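Local coordinates for protein NADH:ubiquinone oxidoreductase, Na translocating, C subunit (PDB 3LWX) that is the C subunit of a Na-translocating oxidoreductase complex and contains an FMN-binding domain, at residues A[18-23]-A[99-104]; A[87-92]-A[182-187]; A[95-100]-A[117-122]; A[147-152]-A[187-192]. All coordinates share one frame; numbering follows the deposited sequence. Where two conformers were deposited one is given.

Interaction 1: residues A[18-23]-A[99-104]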
loop_
_atom_site.group_PDB
_atom_site.type_symbol
_atom_site.label_atom_id
_atom_site.label_comp_id
_atom_site.label_asym_id
_atom_site.label_seq_id
_atom_site.Cartn_x
_atom_site.Cartn_y
_atom_site.Cartn_z
ATOM N N GLN A 18 -10.122 -6.406 1.785
ATOM C CA GLN A 18 -10.662 -5.096 2.171
ATOM C C GLN A 18 -9.586 -4.010 2.160
ATOM O O GLN A 18 -9.850 -2.890 1.728
ATOM C CB GLN A 18 -11.337 -5.135 3.544
ATOM C CG GLN A 18 -12.638 -5.866 3.599
ATOM C CD GLN A 18 -13.113 -5.968 5.033
ATOM O OE1 GLN A 18 -12.527 -6.674 5.837
ATOM N NE2 GLN A 18 -14.148 -5.233 5.366
ATOM N N GLN A 19 -8.390 -4.332 2.663
ATOM C CA GLN A 19 -7.281 -3.374 2.688
ATOM C C GLN A 19 -6.879 -2.960 1.268
ATOM O O GLN A 19 -6.686 -1.780 0.965
ATOM C CB GLN A 19 -6.088 -3.977 3.408
ATOM C CG GLN A 19 -6.308 -4.207 4.893
ATOM C CD GLN A 19 -5.220 -5.072 5.488
ATOM O OE1 GLN A 19 -4.031 -4.836 5.284
ATOM N NE2 GLN A 19 -5.628 -6.094 6.231
ATOM N N ILE A 20 -6.704 -3.948 0.397
ATOM C CA ILE A 20 -6.363 -3.703 -0.993
ATOM C C ILE A 20 -7.460 -2.853 -1.649
ATOM O O ILE A 20 -7.159 -1.874 -2.349
ATOM C CB ILE A 20 -6.131 -5.046 -1.713
ATOM C CG1 ILE A 20 -4.839 -5.683 -1.188
ATOM C CG2 ILE A 20 -6.059 -4.839 -3.225
ATOM C CD1 ILE A 20 -4.604 -7.110 -1.653
ATOM N N LEU A 21 -8.716 -3.229 -1.434
ATOM C CA LEU A 21 -9.812 -2.445 -1.991
ATOM C C LEU A 21 -9.821 -0.998 -1.467
ATOM O O LEU A 21 -10.058 -0.059 -2.243
ATOM C CB LEU A 21 -11.150 -3.141 -1.733
ATOM C CG LEU A 21 -11.382 -4.392 -2.578
ATOM C CD1 LEU A 21 -12.555 -5.185 -2.013
ATOM C CD2 LEU A 21 -11.589 -4.041 -4.043
ATOM N N ARG A 22 -9.556 -0.803 -0.180
ATOM C CA ARG A 22 -9.528 0.568 0.347
ATOM C C ARG A 22 -8.463 1.403 -0.348
ATOM O O ARG A 22 -8.647 2.608 -0.514
ATOM C CB ARG A 22 -9.337 0.610 1.866
ATOM C CG ARG A 22 -10.557 0.132 2.642
ATOM C CD ARG A 22 -10.464 0.484 4.111
ATOM N NE ARG A 22 -9.377 -0.184 4.823
ATOM C CZ ARG A 22 -9.468 -1.326 5.492
ATOM N NH1 ARG A 22 -10.590 -2.034 5.535
ATOM N NH2 ARG A 22 -8.383 -1.784 6.112
ATOM N N SER A 23 -7.358 0.780 -0.761
ATOM C CA SER A 23 -6.305 1.519 -1.472
ATOM C C SER A 23 -6.720 1.975 -2.863
ATOM O O SER A 23 -6.048 2.838 -3.429
ATOM C CB SER A 23 -5.012 0.711 -1.560
ATOM O OG SER A 23 -5.006 -0.242 -2.602
ATOM N N TRP A 99 2.020 -1.806 8.024
ATOM C CA TRP A 99 1.917 -2.303 6.656
ATOM C C TRP A 99 0.859 -1.473 5.942
ATOM O O TRP A 99 0.287 -0.546 6.509
ATOM C CB TRP A 99 1.624 -3.799 6.591
ATOM C CG TRP A 99 0.340 -4.276 7.208
ATOM C CD1 TRP A 99 -0.823 -4.541 6.560
ATOM C CD2 TRP A 99 0.113 -4.609 8.578
ATOM N NE1 TRP A 99 -1.761 -5.002 7.434
ATOM C CE2 TRP A 99 -1.214 -5.055 8.683
ATOM C CE3 TRP A 99 0.913 -4.585 9.730
ATOM C CZ2 TRP A 99 -1.776 -5.452 9.903
ATOM C CZ3 TRP A 99 0.351 -4.974 10.938
ATOM C CH2 TRP A 99 -0.975 -5.397 11.016
ATOM N N GLY A 100 0.578 -1.788 4.682
ATOM C CA GLY A 100 -0.417 -1.061 3.948
ATOM C C GLY A 100 -0.344 -1.363 2.472
ATOM O O GLY A 100 0.394 -2.259 2.040
ATOM N N TYR A 101 -1.127 -0.615 1.719
ATOM C CA TYR A 101 -1.169 -0.716 0.263
ATOM C C TYR A 101 -1.301 0.683 -0.308
ATOM O O TYR A 101 -1.966 1.540 0.286
ATOM C CB TYR A 101 -2.358 -1.582 -0.212
ATOM C CG TYR A 101 -2.238 -2.980 0.310
ATOM C CD1 TYR A 101 -1.497 -3.937 -0.373
ATOM C CD2 TYR A 101 -2.779 -3.324 1.544
ATOM C CE1 TYR A 101 -1.314 -5.206 0.159
ATOM C CE2 TYR A 101 -2.614 -4.597 2.075
ATOM C CZ TYR A 101 -1.856 -5.530 1.387
ATOM O OH TYR A 101 -1.644 -6.785 1.900
ATOM N N ILE A 102 -0.700 0.904 -1.465
ATOM C CA ILE A 102 -0.837 2.176 -2.142
ATOM C C ILE A 102 -1.011 1.901 -3.629
ATOM O O ILE A 102 -0.350 1.016 -4.181
ATOM C CB ILE A 102 0.342 3.112 -1.807
ATOM C CG1 ILE A 102 0.079 4.547 -2.264
ATOM C CG2 ILE A 102 1.624 2.590 -2.389
ATOM C CD1 ILE A 102 1.075 5.509 -1.661
ATOM N N SER A 103 -1.937 2.626 -4.247
ATOM C CA SER A 103 -2.204 2.430 -5.659
ATOM C C SER A 103 -1.816 3.676 -6.438
ATOM O O SER A 103 -1.920 4.803 -5.937
ATOM C CB SER A 103 -3.681 2.087 -5.919
ATOM O OG SER A 103 -4.529 3.185 -5.657
ATOM N N VAL A 104 -1.400 3.458 -7.682
ATOM C CA VAL A 104 -1.110 4.532 -8.600
ATOM C C VAL A 104 -1.937 4.388 -9.878
ATOM O O VAL A 104 -2.383 3.296 -10.253
ATOM C CB VAL A 104 0.402 4.634 -8.955
ATOM C CG1 VAL A 104 1.227 5.015 -7.724
ATOM C CG2 VAL A 104 0.942 3.343 -9.573
HETATM O O HOH W 1 -2.450 -7.052 4.459
HETATM O O HOH W 2 -3.717 -7.664 7.701
#

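Interaction 2: residues A[87-92]-A[182-187]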
loop_
_atom_site.group_PDB
_atom_site.type_symbol
_atom_site.label_atom_id
_atom_site.label_comp_id
_atom_site.label_asym_id
_atom_site.label_seq_id
_atom_site.Cartn_x
_atom_site.Cartn_y
_atom_site.Cartn_z
HETATM N N MSE A 87 0.469 -1.660 -4.802
HETATM C CA MSE A 87 1.729 -2.120 -4.259
HETATM C C MSE A 87 1.613 -2.273 -2.753
HETATM O O MSE A 87 0.845 -1.565 -2.104
HETATM C CB MSE A 87 2.819 -1.110 -4.626
HETATM C CG MSE A 87 3.071 -1.053 -6.114
HETATM SE SE MSE A 87 4.223 0.327 -6.718
HETATM C CE MSE A 87 2.982 1.796 -6.588
ATOM N N ALA A 88 2.357 -3.237 -2.229
ATOM C CA ALA A 88 2.312 -3.602 -0.819
ATOM C C ALA A 88 3.440 -2.944 -0.032
ATOM O O ALA A 88 4.605 -2.964 -0.449
ATOM C CB ALA A 88 2.361 -5.110 -0.666
ATOM N N LEU A 89 3.090 -2.415 1.127
ATOM C CA LEU A 89 3.984 -1.727 2.025
ATOM C C LEU A 89 4.209 -2.518 3.306
ATOM O O LEU A 89 3.316 -3.213 3.804
ATOM C CB LEU A 89 3.375 -0.390 2.431
ATOM C CG LEU A 89 2.890 0.491 1.278
ATOM C CD1 LEU A 89 2.194 1.717 1.844
ATOM C CD2 LEU A 89 4.030 0.871 0.353
ATOM N N HIS A 90 5.404 -2.376 3.873
ATOM C CA HIS A 90 5.721 -2.984 5.167
ATOM C C HIS A 90 6.768 -2.117 5.846
ATOM O O HIS A 90 7.609 -1.532 5.193
ATOM C CB HIS A 90 6.205 -4.438 5.037
ATOM C CG HIS A 90 7.542 -4.577 4.377
ATOM N ND1 HIS A 90 8.714 -4.752 5.084
ATOM C CD2 HIS A 90 7.892 -4.523 3.072
ATOM C CE1 HIS A 90 9.727 -4.814 4.237
ATOM N NE2 HIS A 90 9.254 -4.674 3.012
ATOM N N GLY A 91 6.701 -2.028 7.167
ATOM C CA GLY A 91 7.637 -1.178 7.896
ATOM C C GLY A 91 7.440 -1.277 9.390
ATOM O O GLY A 91 6.914 -2.264 9.899
ATOM N N ALA A 92 7.876 -0.224 10.082
ATOM C CA ALA A 92 7.986 -0.233 11.532
ATOM C C ALA A 92 7.430 1.028 12.144
ATOM O O ALA A 92 7.695 2.117 11.660
ATOM C CB ALA A 92 9.478 -0.383 11.913
ATOM N N GLU A 182 9.251 6.351 6.037
ATOM C CA GLU A 182 10.301 5.380 5.762
ATOM C C GLU A 182 9.745 4.133 5.084
ATOM O O GLU A 182 10.359 3.601 4.162
ATOM C CB GLU A 182 11.000 5.063 7.071
ATOM C CG GLU A 182 11.788 6.264 7.586
ATOM C CD GLU A 182 12.191 6.207 9.037
ATOM O OE1 GLU A 182 11.932 5.194 9.705
ATOM O OE2 GLU A 182 12.750 7.202 9.512
HETATM N N MSE A 183 8.589 3.664 5.547
HETATM C CA MSE A 183 7.928 2.504 4.955
HETATM C C MSE A 183 7.634 2.736 3.484
HETATM O O MSE A 183 7.854 1.852 2.650
HETATM C CB MSE A 183 6.618 2.195 5.695
HETATM C CG MSE A 183 5.736 1.193 4.974
HETATM SE SE MSE A 183 4.347 0.459 6.068
HETATM C CE MSE A 183 3.301 2.031 6.321
ATOM N N LEU A 184 7.106 3.907 3.153
ATOM C CA LEU A 184 6.810 4.221 1.767
ATOM C C LEU A 184 8.087 4.211 0.930
ATOM O O LEU A 184 8.140 3.588 -0.133
ATOM C CB LEU A 184 6.113 5.586 1.679
ATOM C CG LEU A 184 4.655 5.628 2.098
ATOM C CD1 LEU A 184 4.227 7.047 2.433
ATOM C CD2 LEU A 184 3.789 5.012 1.004
ATOM N N PHE A 185 9.103 4.917 1.394
ATOM C CA PHE A 185 10.330 4.981 0.609
ATOM C C PHE A 185 10.958 3.610 0.426
ATOM O O PHE A 185 11.328 3.212 -0.679
ATOM C CB PHE A 185 11.322 5.955 1.262
ATOM C CG PHE A 185 12.606 6.102 0.499
ATOM C CD1 PHE A 185 13.671 5.249 0.742
ATOM C CD2 PHE A 185 12.755 7.086 -0.472
ATOM C CE1 PHE A 185 14.854 5.371 0.033
ATOM C CE2 PHE A 185 13.929 7.213 -1.185
ATOM C CZ PHE A 185 14.980 6.362 -0.932
ATOM N N ASN A 186 11.112 2.884 1.535
ATOM C CA ASN A 186 11.795 1.589 1.487
ATOM C C ASN A 186 10.990 0.545 0.722
ATOM O O ASN A 186 11.545 -0.238 -0.039
ATOM C CB ASN A 186 12.084 1.095 2.900
ATOM C CG ASN A 186 13.139 1.912 3.609
ATOM O OD1 ASN A 186 14.056 2.446 2.982
ATOM N ND2 ASN A 186 13.036 1.978 4.939
ATOM N N SER A 187 9.678 0.566 0.893
ATOM C CA SER A 187 8.838 -0.423 0.213
ATOM C C SER A 187 8.738 -0.117 -1.281
ATOM O O SER A 187 8.878 -1.006 -2.133
ATOM C CB SER A 187 7.438 -0.462 0.793
ATOM O OG SER A 187 7.432 -0.870 2.155
#

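Interaction 3: residues A[95-100]-A[117-122]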
loop_
_atom_site.group_PDB
_atom_site.type_symbol
_atom_site.label_atom_id
_atom_site.label_comp_id
_atom_site.label_asym_id
_atom_site.label_seq_id
_atom_site.Cartn_x
_atom_site.Cartn_y
_atom_site.Cartn_z
ATOM N N TRP A 95 5.462 0.971 18.315
ATOM C CA TRP A 95 5.227 -0.185 19.184
ATOM C C TRP A 95 5.149 -1.515 18.465
ATOM O O TRP A 95 5.045 -2.558 19.110
ATOM C CB TRP A 95 3.948 0.013 20.008
ATOM C CG TRP A 95 3.959 1.225 20.885
ATOM C CD1 TRP A 95 3.178 2.334 20.750
ATOM C CD2 TRP A 95 4.776 1.452 22.050
ATOM N NE1 TRP A 95 3.433 3.227 21.762
ATOM C CE2 TRP A 95 4.408 2.710 22.571
ATOM C CE3 TRP A 95 5.741 0.696 22.726
ATOM C CZ2 TRP A 95 4.995 3.247 23.717
ATOM C CZ3 TRP A 95 6.322 1.235 23.879
ATOM C CH2 TRP A 95 5.950 2.504 24.346
ATOM N N GLY A 96 5.212 -1.502 17.145
ATOM C CA GLY A 96 5.153 -2.732 16.392
ATOM C C GLY A 96 5.167 -2.433 14.915
ATOM O O GLY A 96 5.330 -1.294 14.503
ATOM N N PRO A 97 5.011 -3.472 14.095
ATOM C CA PRO A 97 5.011 -3.334 12.646
ATOM C C PRO A 97 3.894 -2.475 12.081
ATOM O O PRO A 97 2.831 -2.337 12.703
ATOM C CB PRO A 97 4.786 -4.778 12.179
ATOM C CG PRO A 97 5.503 -5.582 13.220
ATOM C CD PRO A 97 5.157 -4.884 14.502
ATOM N N LEU A 98 4.152 -1.937 10.894
ATOM C CA LEU A 98 3.203 -1.240 10.064
ATOM C C LEU A 98 3.130 -1.976 8.730
ATOM O O LEU A 98 4.072 -2.658 8.337
ATOM C CB LEU A 98 3.617 0.200 9.764
ATOM C CG LEU A 98 3.998 1.083 10.940
ATOM C CD1 LEU A 98 4.425 2.477 10.441
ATOM C CD2 LEU A 98 2.870 1.168 11.986
ATOM N N TRP A 99 2.020 -1.806 8.024
ATOM C CA TRP A 99 1.917 -2.303 6.656
ATOM C C TRP A 99 0.859 -1.473 5.942
ATOM O O TRP A 99 0.287 -0.546 6.509
ATOM C CB TRP A 99 1.624 -3.799 6.591
ATOM C CG TRP A 99 0.340 -4.276 7.208
ATOM C CD1 TRP A 99 -0.823 -4.541 6.560
ATOM C CD2 TRP A 99 0.113 -4.609 8.578
ATOM N NE1 TRP A 99 -1.761 -5.002 7.434
ATOM C CE2 TRP A 99 -1.214 -5.055 8.683
ATOM C CE3 TRP A 99 0.913 -4.585 9.730
ATOM C CZ2 TRP A 99 -1.776 -5.452 9.903
ATOM C CZ3 TRP A 99 0.351 -4.974 10.938
ATOM C CH2 TRP A 99 -0.975 -5.397 11.016
ATOM N N GLY A 100 0.578 -1.788 4.682
ATOM C CA GLY A 100 -0.417 -1.061 3.948
ATOM C C GLY A 100 -0.344 -1.363 2.472
ATOM O O GLY A 100 0.394 -2.259 2.040
ATOM N N SER A 117 -2.053 0.151 7.927
ATOM C CA SER A 117 -2.396 -0.710 9.032
ATOM C C SER A 117 -1.230 -0.832 10.005
ATOM O O SER A 117 -0.087 -0.494 9.698
ATOM C CB SER A 117 -2.771 -2.102 8.536
ATOM O OG SER A 117 -3.953 -2.073 7.756
ATOM N N HIS A 118 -1.524 -1.362 11.185
ATOM C CA HIS A 118 -0.513 -1.510 12.219
ATOM C C HIS A 118 -0.928 -2.577 13.212
ATOM O O HIS A 118 -2.106 -2.904 13.367
ATOM C CB HIS A 118 -0.301 -0.189 12.961
ATOM C CG HIS A 118 -1.539 0.292 13.633
ATOM N ND1 HIS A 118 -1.845 -0.023 14.941
ATOM C CD2 HIS A 118 -2.613 0.954 13.133
ATOM C CE1 HIS A 118 -3.038 0.467 15.222
ATOM N NE2 HIS A 118 -3.531 1.056 14.143
ATOM N N GLN A 119 0.068 -3.101 13.901
ATOM C CA GLN A 119 -0.132 -4.142 14.903
ATOM C C GLN A 119 -0.552 -3.624 16.260
ATOM O O GLN A 119 -1.383 -4.234 16.922
ATOM C CB GLN A 119 1.178 -4.923 15.055
ATOM C CG GLN A 119 1.178 -6.095 16.059
ATOM C CD GLN A 119 1.510 -5.753 17.529
ATOM O OE1 GLN A 119 1.147 -6.511 18.430
ATOM N NE2 GLN A 119 2.209 -4.641 17.770
ATOM N N GLY A 120 0.058 -2.530 16.696
ATOM C CA GLY A 120 -0.159 -2.061 18.057
ATOM C C GLY A 120 0.099 -0.603 18.322
ATOM O O GLY A 120 0.501 -0.242 19.433
ATOM N N GLU A 121 -0.146 0.243 17.322
ATOM C CA GLU A 121 0.007 1.685 17.545
ATOM C C GLU A 121 -1.134 2.216 18.420
ATOM O O GLU A 121 -2.187 1.598 18.548
ATOM C CB GLU A 121 0.153 2.458 16.236
ATOM C CG GLU A 121 1.330 1.983 15.363
ATOM C CD GLU A 121 2.669 2.087 16.058
ATOM O OE1 GLU A 121 3.200 3.221 16.162
ATOM O OE2 GLU A 121 3.217 1.032 16.464
ATOM N N THR A 122 -0.907 3.375 19.009
ATOM C CA THR A 122 -1.790 3.886 20.059
ATOM C C THR A 122 -3.003 4.638 19.534
ATOM O O THR A 122 -2.857 5.575 18.767
ATOM C CB THR A 122 -0.983 4.792 21.003
ATOM O OG1 THR A 122 0.082 4.014 21.530
ATOM C CG2 THR A 122 -1.816 5.380 22.125
HETATM O O HOH W 3 2.298 -1.344 15.430
#

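Interaction 4: residues A[147-152]-A[187-192]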
loop_
_atom_site.group_PDB
_atom_site.type_symbol
_atom_site.label_atom_id
_atom_site.label_comp_id
_atom_site.label_asym_id
_atom_site.label_seq_id
_atom_site.Cartn_x
_atom_site.Cartn_y
_atom_site.Cartn_z
ATOM N N GLY A 147 10.945 12.327 -13.133
ATOM C CA GLY A 147 11.705 11.130 -13.364
ATOM C C GLY A 147 12.501 10.563 -12.218
ATOM O O GLY A 147 12.924 9.412 -12.280
ATOM N N GLU A 148 12.706 11.362 -11.173
ATOM C CA GLU A 148 13.543 10.975 -10.044
ATOM C C GLU A 148 12.682 10.398 -8.919
ATOM O O GLU A 148 11.766 11.056 -8.431
ATOM C CB GLU A 148 14.305 12.197 -9.527
ATOM C CG GLU A 148 15.282 11.905 -8.406
ATOM C CD GLU A 148 15.994 13.136 -7.871
ATOM O OE1 GLU A 148 15.750 14.263 -8.373
ATOM O OE2 GLU A 148 16.820 12.973 -6.941
ATOM N N PHE A 149 12.977 9.176 -8.500
ATOM C CA PHE A 149 12.264 8.553 -7.387
ATOM C C PHE A 149 12.497 9.321 -6.093
ATOM O O PHE A 149 13.648 9.486 -5.666
ATOM C CB PHE A 149 12.725 7.118 -7.190
ATOM C CG PHE A 149 12.098 6.448 -6.003
ATOM C CD1 PHE A 149 10.775 6.072 -6.023
ATOM C CD2 PHE A 149 12.838 6.181 -4.866
ATOM C CE1 PHE A 149 10.198 5.445 -4.920
ATOM C CE2 PHE A 149 12.273 5.557 -3.774
ATOM C CZ PHE A 149 10.961 5.198 -3.791
ATOM N N LYS A 150 11.422 9.796 -5.467
ATOM C CA LYS A 150 11.530 10.469 -4.176
ATOM C C LYS A 150 10.619 9.899 -3.105
ATOM O O LYS A 150 10.909 10.020 -1.919
ATOM C CB LYS A 150 11.253 11.975 -4.280
ATOM C CG LYS A 150 12.307 12.728 -5.116
ATOM C CD LYS A 150 12.468 14.185 -4.696
ATOM C CE LYS A 150 13.430 14.941 -5.604
ATOM N NZ LYS A 150 13.727 16.309 -5.086
ATOM N N SER A 151 9.499 9.299 -3.510
ATOM C CA SER A 151 8.438 8.930 -2.569
ATOM C C SER A 151 7.804 10.226 -2.001
ATOM O O SER A 151 8.195 11.347 -2.354
ATOM C CB SER A 151 8.894 7.950 -1.484
ATOM O OG SER A 151 7.772 7.404 -0.782
ATOM N N VAL A 152 6.828 10.044 -1.126
ATOM C CA VAL A 152 6.068 11.140 -0.534
ATOM C C VAL A 152 6.486 11.292 0.921
ATOM O O VAL A 152 6.462 10.333 1.690
ATOM C CB VAL A 152 4.543 10.889 -0.666
ATOM C CG1 VAL A 152 3.747 12.009 0.035
ATOM C CG2 VAL A 152 4.162 10.766 -2.125
ATOM N N SER A 187 9.678 0.566 0.893
ATOM C CA SER A 187 8.838 -0.423 0.213
ATOM C C SER A 187 8.738 -0.117 -1.281
ATOM O O SER A 187 8.878 -1.006 -2.133
ATOM C CB SER A 187 7.438 -0.462 0.793
ATOM O OG SER A 187 7.432 -0.870 2.155
ATOM N N LEU A 188 8.478 1.143 -1.613
ATOM C CA LEU A 188 8.336 1.519 -3.019
ATOM C C LEU A 188 9.646 1.367 -3.783
ATOM O O LEU A 188 9.629 1.126 -4.995
ATOM C CB LEU A 188 7.762 2.930 -3.166
ATOM C CG LEU A 188 6.328 3.117 -2.704
ATOM C CD1 LEU A 188 5.957 4.604 -2.713
ATOM C CD2 LEU A 188 5.365 2.315 -3.584
ATOM N N SER A 189 10.786 1.467 -3.092
ATOM C CA SER A 189 12.086 1.301 -3.748
ATOM C C SER A 189 12.138 -0.031 -4.492
ATOM O O SER A 189 12.698 -0.118 -5.579
ATOM C CB SER A 189 13.234 1.395 -2.742
ATOM O OG SER A 189 13.463 2.732 -2.334
ATOM N N GLY A 190 11.562 -1.081 -3.912
ATOM C CA GLY A 190 11.580 -2.385 -4.568
ATOM C C GLY A 190 10.856 -2.405 -5.905
ATOM O O GLY A 190 11.232 -3.142 -6.809
ATOM N N TYR A 191 9.823 -1.575 -6.016
ATOM C CA TYR A 191 8.986 -1.498 -7.207
ATOM C C TYR A 191 9.495 -0.538 -8.280
ATOM O O TYR A 191 8.886 -0.451 -9.338
ATOM C CB TYR A 191 7.574 -1.058 -6.803
ATOM C CG TYR A 191 6.812 -2.053 -5.975
ATOM C CD1 TYR A 191 6.047 -3.051 -6.572
ATOM C CD2 TYR A 191 6.773 -1.964 -4.584
ATOM C CE1 TYR A 191 5.296 -3.927 -5.820
ATOM C CE2 TYR A 191 6.039 -2.857 -3.818
ATOM C CZ TYR A 191 5.271 -3.829 -4.439
ATOM O OH TYR A 191 4.508 -4.675 -3.672
ATOM N N VAL A 192 10.580 0.182 -8.030
ATOM C CA VAL A 192 10.961 1.243 -8.947
ATOM C C VAL A 192 11.176 0.772 -10.378
ATOM O O VAL A 192 10.684 1.423 -11.306
ATOM C CB VAL A 192 12.194 2.035 -8.428
ATOM C CG1 VAL A 192 12.824 2.885 -9.527
ATOM C CG2 VAL A 192 11.781 2.895 -7.258
#

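Interaction 1: residues A[18-23]-A[99-104]
Ile20 and Tyr101 cross obliquely, with CG1 of the isoleucine standing over the centre of the phenol ring, 3.7 Å from the ring centroid and 8° off the normal, a CH-pi contact. Gln19 meets the same ring differently: OE1 lies in the ring plane, 3.5 Å from Tyr101 CE2, and CB lies 3.8 Å from Tyr101 CE2. The carboxamide meets the edge of the Trp99 indole, the two planes 47° apart, and OE1 accepts a weak, bent bond from Trp99 NE1 (3.1 Å). Helix 4-23 is here packed onto one face of the antiparallel sheet, against strand 97-104. Water 1 donates to Gln19 OE1 at 2.8 Å and also bonds Tyr101 OH; Gln19 NE2 donates to water 2 at 2.9 Å and to Asp15 of its own helix, which helps fix the rotation of the amide. Trp99 NE1 also gives water 2 a weak bond, sharing its N-H between OE1 and the water. Ser103 OG donates to Ser23 O over 2.7 Å, tilted from the carbonyl plane. Ser23 OG, between the backbone N and the carbonyl carbon (chi1 81°), bonds an in-plane lone pair of Ile20 O, while its CB rests 3.8 Å from Tyr101 CB.

Interaction 2: residues A[87-92]-A[182-187]
Met183, a selenomethionine, lies against the backbone of strand 82-92 at Leu89, His90 and Gly91. Its CB is 3.9 Å from His90 O and sits close over Gly91; with no side chain at Gly91, the CA atoms of Gly91 and Met183 come within 4.7 Å. CG, anti to the backbone N (chi1 168°), reaches His90 O at 3.3 Å and also touches Leu89 CB. SE meets the same peptide, 3.5 Å from His90 C and 3.6 Å from Gly91 N. At the tip, chi3 (67°) bends CE out of the line of the chain, and the side chain also packs on Leu98 of strand 97-104. Helix 174-196 thus packs over the sheet. Beside it, Leu89 CD1 and Leu184 CD2 are tip methyls 3.8 Å apart, and Leu89 CD2 packs on Ser187 CB. Ser187 supplies the polar bond: His90 N donates to its OG at 3.1 Å, nearly straight at 171°, and the same OG donates to Met183 O over 2.8 Å. Ser187 N reaches that carbonyl from the opposite face of its plane. A buried hydroxyl is therefore both acceptor and donor, linking a strand N-H to a helix carbonyl amid side-chain packing that is otherwise by carbon and selenium.

Interaction 3: residues A[95-100]-A[117-122]
Trp95 N donates to Glu121 OE2 at 2.9 Å, on the syn lone pair of the carboxylate, and Gly96 N adds a weak bond to the same oxygen. This carboxylate bridges the open end of a beta hairpin formed by strands 97-104 and 111-118. The glutamate chain is bent at chi2 (-59°), which turns CD toward the loop at Trp95 and Gly96. Its other oxygen, OE1, bonds Thr176 OG1 and Leu94 N, so the group is gripped at both ends and its charge is probably spread over several donors. Water 3 fills in between the chains, donating to Glu121 OE2 and Pro97 O and accepting from Gly120 N. Further into the hairpin Gln119 N bonds Pro97 O at 3.1 Å. Trp99 and Ser117 form an antiparallel hydrogen-bonded pair, with Trp99 N to Ser117 O at 3.0 Å and Ser117 N to Trp99 O at 2.8 Å; Leu98 and His118 make the adjoining non-hydrogen-bonded pair. On the Leu98 face, Leu98 CD2 touches His118 CB at 3.6 Å and Glu121 CG at 3.8 Å, the leucine crossing the glutamate at about a right angle. His118 ND1 accepts from Glu121 N, tilted 33° from the imidazole plane, joining the strand end to the loop. On the other face the indole of Trp99 covers Ser117, whose CB makes a CH-pi contact with the five-membered ring, 3.4 Å from the centroid and 21° off the normal. His118 N is over the same ring face, and Trp99 CZ3 comes within 3.5 Å of His118 C.

Interaction 4: residues A[147-152]-A[187-192]
Segment 147-152 and helix 174-196 pass each other in opposite chain directions, with CA of Phe149 7.6 Å from CA of Val192 and CA of Ser151 7.4 Å from CA of Leu188. The Phe149 ring lies between them. Its CG is anti to the backbone N (chi1 176°), and CB points from the short strand 148-149 toward the helix. Val192 CG2 sits over one ring face, 3.8 Å from the centroid and 19° off the normal, a CH-pi contact offset toward the CD1 side, where it is 3.6 Å from Phe149 CD1. Leu188 comes in at the edge, its CB near the ring plane and 3.9 Å from Phe149 CE1, with the two side chains at about a right angle. Ser189 OG approaches obliquely, 3.4 Å from Phe149 CE2, but its hydrogen bond goes to Phe185 O one helical turn earlier. The ring face opposite Val192 is approached by the chain's own backbone, Ser151 N standing 4.1 Å above the plane toward the rim. Ser151, at a positive phi of 67°, turns its side chain to the helix, and its OG lies 3.9 Å from Leu188 CD1. Beyond the two segments, Phe185 brings a second, inclined ring to Phe149, and Ile143 touches both Phe149 and Leu188, joining the loop and the two-stranded sheet to the helix. With Ser189 OG bonded within its own helix, Phe149 meets that helix through van der Waals contacts with Leu188 and Ser189 and the CH-pi contact with Val192.

Overall arrangement
Interactions 1, 2 and 3 meet on the six-stranded antiparallel sheet, where strands 82-92, 97-104 and 111-118 are consecutive neighbours. Helices 4-23 (interaction 1) and 174-196 (interaction 2) lie on opposite faces of it, Tyr101 pointing toward the first and Ile102 toward the second; the contact centres are about 12 Å apart. Along the chain the segments of 1 and 2 alternate. Interaction 3 shares Trp99 and Gly100 with interaction 1 and is nested inside the loop closed by interaction 2. Interaction 4 opens after 1 and 3 have closed; it shares Ser187 with interaction 2, about 10 Å away between centres, and lies about 22 Å from the centre of interaction 3. The sheet is thus sandwiched between N- and C-terminal helices.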